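Local coordinates for alpha-glucosidase (PDB 5HQA), which hydrolyses alpha-glucosides as a calcium-binding, probably chloride-activated member of glycoside hydrolase family 97, at residues A[78-83]-A[102-107]; A[194-199]-A[208-213]; A[513-518]-A[649-654]. All blocks are in the same frame, centred on the assembly; numbering follows the deposited sequence.

In the fold
Along the chain the three contacts follow one another in series, each closing before the next opens. Contacts 1 and 2 both lie in the N-terminal beta-sandwich region, whose family belongs to the galactose-mutarotase clan, but in different sheets: contact 1 pairs strands 75-89 and 95-104, contact 2 strands 195-199 and 204-209. Their centres are 26 Å apart and both are antiparallel hairpins. Contact 3 lies 37 Å from each, centre to centre, and joins helix 513-522 of the TIM-barrel family region to strand 653-660 of the C-terminal sheet. Two contacts thus hold neighbouring strands together locally, whereas the third ties two domains across 130 intervening residues.

Contact 1: A[78-83]-A[102-107]; sequences DQHNEV and KAFDSG
With CG between the backbone N and the carbonyl carbon (chi1 70°), His80 lays its imidazole beside Lys102 and Phe104, while Lys102, its CG anti to the carbonyl carbon (chi1 -67°), carries an extended chain across one face of the His80 imidazole. Lys102 CD sits 3.9 Å from the centroid of the His80 ring, a CH-pi contact that suits a lysine's long methylene chain. His80 CB in turn lies over the centre of the Phe104 ring, and the two rings meet obliquely. Antiparallel pairing of strands 75-89 and 95-104, a beta hairpin, supports these groups: Asn81 N bonds to Ala103 O at 3.1 Å, and Ala103 N returns the bond to Asn81 O at 2.8 Å. Small Ala103 fits its buried place on the other face, beside Asn81, whose ND2 reaches Gln4 O.

Both imidazole nitrogens donate nearly in the ring plane. His80 ND1 meets the syn side of Asp78 OD1 at 2.7 Å, and His80 NE2 meets the anti side of Glu82 OE1 at 3.2 Å, fixing the ring's rotation. Water 1 links Asp78 OD2 to Lys102 NZ, and Glu82 OE2 forms a salt bridge with Arg100. Two carboxylates gripping both N-H groups would probably stabilise a protonated, positively charged His80, although Lys102 NZ, 4.1 Å from His80 NE2, would partly oppose it.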
loop_
_atom_site.group_PDB
_atom_site.type_symbol
_atom_site.label_atom_id
_atom_site.label_comp_id
_atom_site.label_asym_id
_atom_site.label_seq_id
_atom_site.Cartn_x
_atom_site.Cartn_y
_atom_site.Cartn_z
ATOM N N ASP A 78 -18.227 -2.615 -10.402
ATOM C CA ASP A 78 -17.945 -4.047 -10.273
ATOM C C ASP A 78 -18.687 -4.773 -11.396
ATOM O O ASP A 78 -19.894 -5.002 -11.300
ATOM C CB ASP A 78 -18.373 -4.570 -8.900
ATOM C CG ASP A 78 -18.003 -6.045 -8.683
ATOM O OD1 ASP A 78 -17.557 -6.709 -9.643
ATOM O OD2 ASP A 78 -18.164 -6.549 -7.548
ATOM N N GLN A 79 -17.972 -5.143 -12.457
ATOM C CA GLN A 79 -18.547 -5.914 -13.560
ATOM C C GLN A 79 -17.689 -7.148 -13.769
ATOM O O GLN A 79 -16.518 -7.030 -14.145
ATOM C CB GLN A 79 -18.614 -5.091 -14.843
ATOM C CG GLN A 79 -19.560 -3.916 -14.746
ATOM C CD GLN A 79 -19.471 -2.966 -15.936
ATOM O OE1 GLN A 79 -18.402 -2.782 -16.528
ATOM N NE2 GLN A 79 -20.599 -2.348 -16.282
ATOM N N HIS A 80 -18.256 -8.327 -13.529
ATOM C CA HIS A 80 -17.472 -9.539 -13.706
ATOM C C HIS A 80 -18.402 -10.708 -13.983
ATOM O O HIS A 80 -19.593 -10.674 -13.663
ATOM C CB HIS A 80 -16.582 -9.834 -12.483
ATOM C CG HIS A 80 -17.338 -10.257 -11.258
ATOM N ND1 HIS A 80 -17.748 -9.364 -10.288
ATOM C CD2 HIS A 80 -17.732 -11.483 -10.830
ATOM C CE1 HIS A 80 -18.372 -10.020 -9.323
ATOM N NE2 HIS A 80 -18.381 -11.306 -9.632
ATOM N N ASN A 81 -17.843 -11.733 -14.615
ATOM C CA ASN A 81 -18.483 -13.036 -14.678
ATOM C C ASN A 81 -17.843 -13.937 -13.633
ATOM O O ASN A 81 -16.667 -13.791 -13.299
ATOM C CB ASN A 81 -18.357 -13.655 -16.067
ATOM C CG ASN A 81 -19.143 -12.897 -17.106
ATOM O OD1 ASN A 81 -20.258 -12.438 -16.840
ATOM N ND2 ASN A 81 -18.570 -12.746 -18.297
ATOM N N GLU A 82 -18.632 -14.865 -13.113
ATOM C CA GLU A 82 -18.239 -15.671 -11.971
ATOM C C GLU A 82 -18.560 -17.127 -12.262
ATOM O O GLU A 82 -19.595 -17.429 -12.863
ATOM C CB GLU A 82 -18.980 -15.192 -10.726
ATOM C CG GLU A 82 -18.603 -15.846 -9.411
ATOM C CD GLU A 82 -19.248 -15.115 -8.236
ATOM O OE1 GLU A 82 -19.626 -13.934 -8.405
ATOM O OE2 GLU A 82 -19.396 -15.708 -7.156
ATOM N N VAL A 83 -17.671 -18.030 -11.865
ATOM C CA VAL A 83 -17.984 -19.453 -11.903
ATOM C C VAL A 83 -17.447 -20.097 -10.635
ATOM O O VAL A 83 -16.327 -19.809 -10.201
ATOM C CB VAL A 83 -17.430 -20.156 -13.162
ATOM C CG1 VAL A 83 -15.901 -20.197 -13.156
ATOM C CG2 VAL A 83 -18.032 -21.582 -13.290
ATOM N N LYS A 102 -13.615 -15.125 -10.404
ATOM C CA LYS A 102 -14.266 -13.910 -10.876
ATOM C C LYS A 102 -13.401 -13.314 -11.975
ATOM O O LYS A 102 -12.218 -13.046 -11.754
ATOM C CB LYS A 102 -14.471 -12.906 -9.740
ATOM C CG LYS A 102 -15.474 -13.358 -8.683
ATOM C CD LYS A 102 -15.667 -12.299 -7.616
ATOM C CE LYS A 102 -16.814 -12.634 -6.682
ATOM N NZ LYS A 102 -17.119 -11.475 -5.786
ATOM N N ALA A 103 -13.981 -13.121 -13.157
ATOM C CA ALA A 103 -13.242 -12.624 -14.314
ATOM C C ALA A 103 -13.721 -11.211 -14.617
ATOM O O ALA A 103 -14.888 -11.014 -14.986
ATOM C CB ALA A 103 -13.435 -13.544 -15.518
ATOM N N PHE A 104 -12.828 -10.240 -14.447
ATOM C CA PHE A 104 -13.046 -8.839 -14.787
ATOM C C PHE A 104 -12.324 -8.514 -16.089
ATOM O O PHE A 104 -11.416 -9.234 -16.510
ATOM C CB PHE A 104 -12.514 -7.906 -13.697
ATOM C CG PHE A 104 -13.054 -8.177 -12.323
ATOM C CD1 PHE A 104 -14.029 -7.345 -11.777
ATOM C CD2 PHE A 104 -12.557 -9.226 -11.560
ATOM C CE1 PHE A 104 -14.522 -7.571 -10.509
ATOM C CE2 PHE A 104 -13.040 -9.461 -10.287
ATOM C CZ PHE A 104 -14.029 -8.632 -9.762
ATOM N N ASP A 105 -12.703 -7.394 -16.710
ATOM C CA ASP A 105 -11.946 -6.952 -17.878
ATOM C C ASP A 105 -10.484 -6.653 -17.542
ATOM O O ASP A 105 -9.633 -6.721 -18.431
ATOM C CB ASP A 105 -12.592 -5.722 -18.506
ATOM C CG ASP A 105 -13.902 -6.051 -19.193
ATOM O OD1 ASP A 105 -14.169 -7.252 -19.434
ATOM O OD2 ASP A 105 -14.662 -5.109 -19.507
ATOM N N SER A 106 -10.168 -6.346 -16.285
ATOM C CA SER A 106 -8.807 -5.995 -15.903
ATOM C C SER A 106 -8.058 -7.114 -15.186
ATOM O O SER A 106 -6.906 -6.900 -14.787
ATOM C CB SER A 106 -8.823 -4.747 -15.018
ATOM O OG SER A 106 -9.588 -4.978 -13.846
ATOM N N GLY A 107 -8.652 -8.287 -15.005
ATOM C CA GLY A 107 -7.948 -9.355 -14.321
ATOM C C GLY A 107 -8.901 -10.371 -13.723
ATOM O O GLY A 107 -10.115 -10.313 -13.919
HETATM O O HOH W 1 -16.494 -8.638 -6.719
HETATM O O HOH W 2 -14.747 -5.738 -15.674
HETATM O O HOH W 3 -15.886 -3.967 -17.292
#

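Contact 2: A[194-199]-A[208-213]; sequences AMVLNQ and DLTPWS
Val196 and Asp208 face each other as a hydrogen-bonded antiparallel pair, each giving one N-H and accepting one. Val196 N donates to Asp208 O at 2.9 Å, and Asp208 N returns a bond to Val196 O at 2.8 Å. Two residues further along the pairing, Thr210 N donates to Ala194 O at 3.0 Å, extending it past the end of strand 204-209. The same Ala194 oxygen also receives a CA-H...O contact from Leu209.

The side-chain bond is Asn198 ND2 to Asp208 OD2, 3.1 Å long. It uses the anti lone pair of the carboxylate oxygen, and the amide and carboxylate planes are nearly coplanar, 20° apart. Asp208 CG stands anti to its backbone N (chi1 -173°), while CB packs beside Val196. Its other oxygen, OD1, forms a salt bridge with Arg148, so an aspartate can serve two donors at once here; Asn198 OD1 is taken by Arg200. Thr210 OG1 is engaged by both Asp411 and Arg148, while its backbone completes the pairing. On this Asp208 side branched Val196 is also buried, its CG2 4.0 Å from Thr210 OG1.

On the other face, Met195 and Leu209 are a non-hydrogen-bonded pair, with Met195 CB 4.3 Å from Leu209 CD2. These apolar chains suit a buried side.

The hairpin sits between two further strands of its sheet: strand 167-168 pairs with 195-199, its Leu167 touching Val196, Asn198 and Asp208, and strand 122-134 pairs with 204-209, placing Phe132 against Met195.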
loop_
_atom_site.group_PDB
_atom_site.type_symbol
_atom_site.label_atom_id
_atom_site.label_comp_id
_atom_site.label_asym_id
_atom_site.label_seq_id
_atom_site.Cartn_x
_atom_site.Cartn_y
_atom_site.Cartn_z
ATOM N N ALA A 194 0.058 -14.888 4.686
ATOM C CA ALA A 194 0.322 -14.197 3.429
ATOM C C ALA A 194 0.989 -15.133 2.430
ATOM O O ALA A 194 1.751 -16.031 2.793
ATOM C CB ALA A 194 1.217 -12.973 3.641
ATOM N N MET A 195 0.702 -14.897 1.153
ATOM C CA MET A 195 1.306 -15.642 0.059
ATOM C C MET A 195 2.559 -14.919 -0.429
ATOM O O MET A 195 2.514 -13.734 -0.773
ATOM C CB MET A 195 0.303 -15.803 -1.081
ATOM C CG MET A 195 0.841 -16.542 -2.291
ATOM S SD MET A 195 -0.443 -16.677 -3.571
ATOM C CE MET A 195 -0.596 -14.968 -4.134
ATOM N N VAL A 196 3.666 -15.637 -0.445
ATOM C CA VAL A 196 4.884 -15.278 -1.152
ATOM C C VAL A 196 4.934 -16.155 -2.399
ATOM O O VAL A 196 4.335 -17.232 -2.420
ATOM C CB VAL A 196 6.068 -15.519 -0.187
ATOM C CG1 VAL A 196 7.335 -15.878 -0.898
ATOM C CG2 VAL A 196 6.211 -14.335 0.784
ATOM N N LEU A 197 5.606 -15.703 -3.461
ATOM C CA LEU A 197 5.678 -16.493 -4.688
ATOM C C LEU A 197 7.057 -17.125 -4.816
ATOM O O LEU A 197 8.072 -16.426 -4.779
ATOM C CB LEU A 197 5.372 -15.647 -5.925
ATOM C CG LEU A 197 3.947 -15.089 -5.949
ATOM C CD1 LEU A 197 3.725 -14.221 -7.185
ATOM C CD2 LEU A 197 2.929 -16.231 -5.864
ATOM N N ASN A 198 7.085 -18.441 -5.005
ATOM C CA ASN A 198 8.317 -19.224 -5.009
ATOM C C ASN A 198 8.433 -19.865 -6.385
ATOM O O ASN A 198 7.632 -20.737 -6.730
ATOM C CB ASN A 198 8.257 -20.273 -3.895
ATOM C CG ASN A 198 9.522 -21.104 -3.775
ATOM O OD1 ASN A 198 10.321 -21.207 -4.703
ATOM N ND2 ASN A 198 9.689 -21.729 -2.617
ATOM N N GLN A 199 9.408 -19.432 -7.182
ATOM C CA GLN A 199 9.543 -19.976 -8.526
ATOM C C GLN A 199 10.129 -21.384 -8.443
ATOM O O GLN A 199 11.239 -21.575 -7.930
ATOM C CB GLN A 199 10.408 -19.075 -9.405
ATOM C CG GLN A 199 10.312 -19.483 -10.873
ATOM C CD GLN A 199 10.991 -18.525 -11.839
ATOM O OE1 GLN A 199 11.082 -18.819 -13.030
ATOM N NE2 GLN A 199 11.459 -17.375 -11.343
ATOM N N ASP A 208 3.657 -19.796 -1.581
ATOM C CA ASP A 208 4.558 -20.135 -0.482
ATOM C C ASP A 208 4.029 -19.369 0.730
ATOM O O ASP A 208 4.273 -18.168 0.861
ATOM C CB ASP A 208 5.993 -19.751 -0.849
ATOM C CG ASP A 208 7.016 -20.215 0.174
ATOM O OD1 ASP A 208 6.717 -20.185 1.389
ATOM O OD2 ASP A 208 8.140 -20.590 -0.241
ATOM N N LEU A 209 3.264 -20.042 1.586
ATOM C CA LEU A 209 2.565 -19.364 2.673
ATOM C C LEU A 209 3.523 -19.086 3.823
ATOM O O LEU A 209 4.264 -19.972 4.247
ATOM C CB LEU A 209 1.389 -20.209 3.162
ATOM C CG LEU A 209 0.310 -20.482 2.112
ATOM C CD1 LEU A 209 -0.852 -21.215 2.750
ATOM C CD2 LEU A 209 -0.178 -19.174 1.469
ATOM N N THR A 210 3.498 -17.868 4.339
ATOM C CA THR A 210 4.414 -17.513 5.419
ATOM C C THR A 210 4.004 -18.222 6.704
ATOM O O THR A 210 2.867 -18.055 7.156
ATOM C CB THR A 210 4.422 -16.004 5.607
ATOM O OG1 THR A 210 4.865 -15.392 4.391
ATOM C CG2 THR A 210 5.370 -15.631 6.729
ATOM N N PRO A 211 4.877 -19.010 7.318
ATOM C CA PRO A 211 4.446 -19.944 8.361
ATOM C C PRO A 211 4.508 -19.364 9.770
ATOM O O PRO A 211 5.134 -18.332 10.030
ATOM C CB PRO A 211 5.462 -21.079 8.223
ATOM C CG PRO A 211 6.718 -20.357 7.848
ATOM C CD PRO A 211 6.264 -19.266 6.894
ATOM N N TRP A 212 3.854 -20.078 10.684
ATOM C CA TRP A 212 4.082 -19.936 12.113
ATOM C C TRP A 212 5.491 -20.400 12.473
ATOM O O TRP A 212 6.120 -21.164 11.738
ATOM C CB TRP A 212 3.094 -20.794 12.905
ATOM C CG TRP A 212 1.662 -20.352 12.868
ATOM C CD1 TRP A 212 0.758 -20.542 11.860
ATOM C CD2 TRP A 212 0.964 -19.675 13.915
ATOM N NE1 TRP A 212 -0.461 -20.004 12.212
ATOM C CE2 TRP A 212 -0.359 -19.469 13.472
ATOM C CE3 TRP A 212 1.333 -19.218 15.187
ATOM C CZ2 TRP A 212 -1.316 -18.827 14.256
ATOM C CZ3 TRP A 212 0.375 -18.578 15.971
ATOM C CH2 TRP A 212 -0.933 -18.392 15.498
ATOM N N SER A 213 5.963 -19.976 13.654
ATOM C CA SER A 213 7.259 -20.451 14.135
ATOM C C SER A 213 7.284 -21.968 14.265
ATOM O O SER A 213 8.332 -22.592 14.067
ATOM C CB SER A 213 7.595 -19.808 15.478
ATOM O OG SER A 213 6.558 -20.064 16.413
#

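Contact 3: A[513-518]-A[649-654]; sequences LAKQLA and ATSGGT
Lys515 and Ser651 join helix 513-522, in the TIM-barrel family region, to the turn entering strand 653-660 of the C-terminal antiparallel sheet, a helix-on-sheet junction between domains. The polar part rests on Lys515 NZ, which donates to Ser651 OG. Further bonds reach from NZ to Thr591 O and, weakly, Pro472 O, so all three of these partners of the buried ammonium are uncharged oxygens. A hydrogen bond between Ser651 OG and Gln510 O helps position the hydroxyl. Magnesium-binding Asp592 lies about 6 Å from Lys515, side chain to side chain.

Packing forms the second kind of contact. Lys515 CG is anti to the backbone N (chi1 176°), and the extended chain runs past the backbone, with CD 3.2 Å from Ser651 O and 3.5 Å from Gly652 O. Gly653 packs against the helix backbone, its CA 3.9 Å from Lys515 CA; a CB there would point toward the helix and clash with Lys515 CA, which explains the glycine. Alanines suit the neighbouring helix positions for the same closeness: Ala514 CB touches Gly653 O at 3.2 Å. One turn later, Ala518 CB rests 3.4 Å from Thr654 O.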
loop_
_atom_site.group_PDB
_atom_site.type_symbol
_atom_site.label_atom_id
_atom_site.label_comp_id
_atom_site.label_asym_id
_atom_site.label_seq_id
_atom_site.Cartn_x
_atom_site.Cartn_y
_atom_site.Cartn_z
ATOM N N LEU A 513 13.153 19.224 -6.737
ATOM C CA LEU A 513 12.114 19.787 -5.884
ATOM C C LEU A 513 10.729 19.551 -6.469
ATOM O O LEU A 513 9.797 19.181 -5.749
ATOM C CB LEU A 513 12.371 21.284 -5.694
ATOM C CG LEU A 513 11.388 22.087 -4.849
ATOM C CD1 LEU A 513 11.332 21.549 -3.434
ATOM C CD2 LEU A 513 11.830 23.551 -4.849
ATOM N N ALA A 514 10.570 19.769 -7.776
ATOM C CA ALA A 514 9.263 19.564 -8.388
ATOM C C ALA A 514 8.811 18.112 -8.267
ATOM O O ALA A 514 7.613 17.844 -8.136
ATOM C CB ALA A 514 9.295 20.006 -9.852
ATOM N N LYS A 515 9.745 17.158 -8.284
ATOM C CA LYS A 515 9.346 15.763 -8.106
ATOM C C LYS A 515 8.746 15.543 -6.720
ATOM O O LYS A 515 7.795 14.765 -6.561
ATOM C CB LYS A 515 10.541 14.837 -8.347
ATOM C CG LYS A 515 10.241 13.353 -8.082
ATOM C CD LYS A 515 11.224 12.468 -8.834
ATOM C CE LYS A 515 11.113 11.006 -8.426
ATOM N NZ LYS A 515 12.201 10.221 -9.081
ATOM N N GLN A 516 9.272 16.240 -5.703
ATOM C CA GLN A 516 8.690 16.134 -4.368
ATOM C C GLN A 516 7.245 16.618 -4.354
ATOM O O GLN A 516 6.407 16.057 -3.640
ATOM C CB GLN A 516 9.521 16.921 -3.357
ATOM C CG GLN A 516 10.888 16.312 -3.070
ATOM C CD GLN A 516 10.780 14.929 -2.463
ATOM O OE1 GLN A 516 10.062 14.724 -1.478
ATOM N NE2 GLN A 516 11.465 13.960 -3.071
ATOM N N LEU A 517 6.933 17.660 -5.136
ATOM C CA LEU A 517 5.551 18.129 -5.221
ATOM C C LEU A 517 4.671 17.124 -5.960
ATOM O O LEU A 517 3.528 16.865 -5.555
ATOM C CB LEU A 517 5.502 19.484 -5.922
ATOM C CG LEU A 517 6.288 20.609 -5.258
ATOM C CD1 LEU A 517 6.194 21.869 -6.097
ATOM C CD2 LEU A 517 5.758 20.852 -3.856
ATOM N N ALA A 518 5.191 16.553 -7.045
ATOM C CA ALA A 518 4.418 15.605 -7.840
ATOM C C ALA A 518 3.964 14.401 -7.020
ATOM O O ALA A 518 2.924 13.800 -7.326
ATOM C CB ALA A 518 5.250 15.149 -9.037
ATOM N N ALA A 649 12.969 16.826 -15.644
ATOM C CA ALA A 649 14.415 16.751 -15.491
ATOM C C ALA A 649 14.813 15.348 -15.035
ATOM O O ALA A 649 13.964 14.501 -14.741
ATOM C CB ALA A 649 14.902 17.797 -14.489
ATOM N N THR A 650 16.124 15.092 -14.977
ATOM C CA THR A 650 16.581 13.840 -14.380
ATOM C C THR A 650 16.047 13.727 -12.957
ATOM O O THR A 650 16.183 14.657 -12.155
ATOM C CB THR A 650 18.105 13.752 -14.391
ATOM O OG1 THR A 650 18.661 14.902 -13.734
ATOM C CG2 THR A 650 18.622 13.673 -15.834
ATOM N N SER A 651 15.410 12.593 -12.665
ATOM C CA SER A 651 14.656 12.375 -11.428
ATOM C C SER A 651 13.797 13.589 -11.083
ATOM O O SER A 651 13.738 14.053 -9.939
ATOM C CB SER A 651 15.580 12.001 -10.272
ATOM O OG SER A 651 14.823 11.328 -9.269
ATOM N N GLY A 652 13.114 14.108 -12.102
ATOM C CA GLY A 652 12.266 15.265 -11.959
ATOM C C GLY A 652 10.786 14.924 -11.975
ATOM O O GLY A 652 10.368 13.763 -11.938
ATOM N N GLY A 653 9.980 15.978 -12.038
ATOM C CA GLY A 653 8.541 15.808 -11.962
ATOM C C GLY A 653 7.837 17.117 -12.233
ATOM O O GLY A 653 8.462 18.174 -12.360
ATOM N N THR A 654 6.515 17.025 -12.338
ATOM C CA THR A 654 5.655 18.188 -12.512
ATOM C C THR A 654 4.394 17.967 -11.699
ATOM O O THR A 654 3.858 16.854 -11.665
ATOM C CB THR A 654 5.292 18.431 -13.989
ATOM O OG1 THR A 654 6.458 18.867 -14.693
ATOM C CG2 THR A 654 4.242 19.525 -14.127
#